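Long-range contact in cystathione gamma lyase CalE6 (Micromonospora echinospora, PDB 4Q31), which belongs to the Cys/Met metabolism family of pyridoxal-phosphate-dependent enzymes, with the cofactor covalently bound in the crystal: residues V302-L307 / R378-G383. The protein carries 1 engineered substitution. Numbering follows the deposited sequence.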
loop_
_atom_site.group_PDB
_atom_site.type_symbol
_atom_site.label_atom_id
_atom_site.label_comp_id
_atom_site.label_asym_id
_atom_site.label_seq_id
_atom_site.Cartn_x
_atom_site.Cartn_y
_atom_site.Cartn_z
ATOM N N VAL C 302 26.504 -11.489 -15.229
ATOM C CA VAL C 302 27.394 -12.130 -16.187
ATOM C C VAL C 302 27.394 -11.268 -17.428
ATOM O O VAL C 302 26.346 -10.761 -17.809
ATOM C CB VAL C 302 26.864 -13.516 -16.589
ATOM C CG1 VAL C 302 27.822 -14.189 -17.573
ATOM C CG2 VAL C 302 26.635 -14.392 -15.353
ATOM N N SER C 303 28.547 -11.085 -18.063
ATOM C CA SER C 303 28.546 -10.421 -19.360
ATOM C C SER C 303 29.395 -11.179 -20.385
ATOM O O SER C 303 30.282 -11.946 -20.021
ATOM C CB SER C 303 28.940 -8.940 -19.241
ATOM O OG SER C 303 30.323 -8.789 -18.968
ATOM N N PHE C 304 29.092 -10.994 -21.666
ATOM C CA PHE C 304 29.782 -11.741 -22.709
ATOM C C PHE C 304 29.658 -11.044 -24.050
ATOM O O PHE C 304 28.710 -10.282 -24.274
ATOM C CB PHE C 304 29.235 -13.180 -22.807
ATOM C CG PHE C 304 27.809 -13.262 -23.285
ATOM C CD1 PHE C 304 26.758 -13.117 -22.392
ATOM C CD2 PHE C 304 27.519 -13.480 -24.633
ATOM C CE1 PHE C 304 25.436 -13.188 -22.831
ATOM C CE2 PHE C 304 26.203 -13.553 -25.078
ATOM C CZ PHE C 304 25.162 -13.407 -24.178
ATOM N N ASP C 305 30.628 -11.296 -24.926
ATOM C CA ASP C 305 30.553 -10.853 -26.309
ATOM C C ASP C 305 29.839 -11.868 -27.201
ATOM O O ASP C 305 30.266 -13.022 -27.298
ATOM C CB ASP C 305 31.952 -10.561 -26.851
ATOM C CG ASP C 305 32.541 -9.296 -26.257
ATOM O OD1 ASP C 305 31.800 -8.298 -26.147
ATOM O OD2 ASP C 305 33.730 -9.304 -25.882
ATOM N N TYR C 306 28.759 -11.433 -27.854
ATOM C CA TYR C 306 28.038 -12.284 -28.792
ATOM C C TYR C 306 28.636 -12.212 -30.201
ATOM O O TYR C 306 28.762 -11.134 -30.770
ATOM C CB TYR C 306 26.563 -11.889 -28.848
ATOM C CG TYR C 306 25.744 -12.776 -29.765
ATOM C CD1 TYR C 306 25.665 -14.148 -29.543
ATOM C CD2 TYR C 306 25.037 -12.245 -30.840
ATOM C CE1 TYR C 306 24.909 -14.967 -30.376
ATOM C CE2 TYR C 306 24.277 -13.058 -31.676
ATOM C CZ TYR C 306 24.219 -14.419 -31.434
ATOM O OH TYR C 306 23.476 -15.244 -32.252
ATOM N N LEU C 307 28.980 -13.365 -30.767
ATOM C CA LEU C 307 29.668 -13.415 -32.055
ATOM C C LEU C 307 28.735 -13.719 -33.207
ATOM O O LEU C 307 29.131 -13.608 -34.360
ATOM C CB LEU C 307 30.745 -14.501 -32.037
ATOM C CG LEU C 307 31.801 -14.351 -30.946
ATOM C CD1 LEU C 307 32.806 -15.510 -31.003
ATOM C CD2 LEU C 307 32.505 -13.009 -31.109
ATOM N N ARG C 378 18.751 -21.121 -26.733
ATOM C CA ARG C 378 17.893 -20.862 -27.893
ATOM C C ARG C 378 18.245 -19.522 -28.533
ATOM O O ARG C 378 18.274 -19.396 -29.751
ATOM C CB ARG C 378 16.414 -20.829 -27.501
ATOM C CG ARG C 378 15.742 -22.180 -27.361
ATOM C CD ARG C 378 14.218 -22.030 -27.331
ATOM N NE ARG C 378 13.778 -21.029 -26.356
ATOM C CZ ARG C 378 13.578 -21.276 -25.065
ATOM N NH1 ARG C 378 13.172 -20.306 -24.262
ATOM N NH2 ARG C 378 13.778 -22.494 -24.576
ATOM N N ALA C 379 18.493 -18.519 -27.702
ATOM C CA ALA C 379 18.825 -17.189 -28.197
ATOM C C ALA C 379 20.164 -17.220 -28.936
ATOM O O ALA C 379 20.278 -16.725 -30.060
ATOM C CB ALA C 379 18.854 -16.192 -27.045
ATOM N N LEU C 380 21.169 -17.831 -28.316
ATOM C CA LEU C 380 22.493 -17.942 -28.936
ATOM C C LEU C 380 22.475 -18.676 -30.274
ATOM O O LEU C 380 23.261 -18.373 -31.156
ATOM C CB LEU C 380 23.472 -18.647 -27.995
ATOM C CG LEU C 380 23.780 -17.899 -26.695
ATOM C CD1 LEU C 380 24.713 -18.724 -25.831
ATOM C CD2 LEU C 380 24.404 -16.559 -27.018
ATOM N N ALA C 381 21.585 -19.652 -30.418
ATOM C CA ALA C 381 21.599 -20.500 -31.605
ATOM C C ALA C 381 20.723 -19.990 -32.748
ATOM O O ALA C 381 20.680 -20.613 -33.797
ATOM C CB ALA C 381 21.225 -21.943 -31.241
ATOM N N GLY C 382 20.032 -18.868 -32.547
ATOM C CA GLY C 382 19.141 -18.309 -33.562
ATOM C C GLY C 382 19.854 -17.467 -34.612
ATOM O O GLY C 382 20.999 -17.069 -34.421
ATOM N N GLY C 383 19.191 -17.192 -35.733
ATOM C CA GLY C 383 19.887 -16.585 -36.858
ATOM C C GLY C 383 19.114 -15.640 -37.766
ATOM O O GLY C 383 19.480 -15.465 -38.933
#
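Phe304 and Tyr306, two positions apart on strand 301-306, both leave the strand on the side facing residues 378-383, and Leu380 of helix 369-380 meets both rings. Phe304 is reached first. With CG set between its backbone N and carbonyl carbon (chi1 67°), its ring offers CE2 to Leu380 CD2 at 4.0 Å, an oblique approach of ring and methyl. A large aromatic suits this buried place, since the same side chain also packs on Val274 of the neighbouring strand and on Leu268 of helix 250-270.

Farther along, Tyr306 makes the larger part of the contact and does so in two ways. Its CG lies anti to the backbone N (chi1 -178°), and the ring reaches out past Leu380, the two side chains running in opposite directions. Leu380 CD2 rests obliquely 3.7 Å from Tyr306 CD1, so a single methyl serves both rings; leucine suits the place because its branched end can do this while the side chain also touches Val274. Tyr306 OH gives a weak hydrogen bond to Leu380 O at 3.3 Å, with that oxygen lying in the ring plane at its edge. Tyrosine thus joins an apolar flank to a polar end that can meet a backbone carbonyl. Altogether the contact packs the C-terminal helix against one face of the smaller, five-stranded sheet, an alpha/beta arrangement characteristic of the C-terminal domain of fold-type I PLP-dependent enzymes.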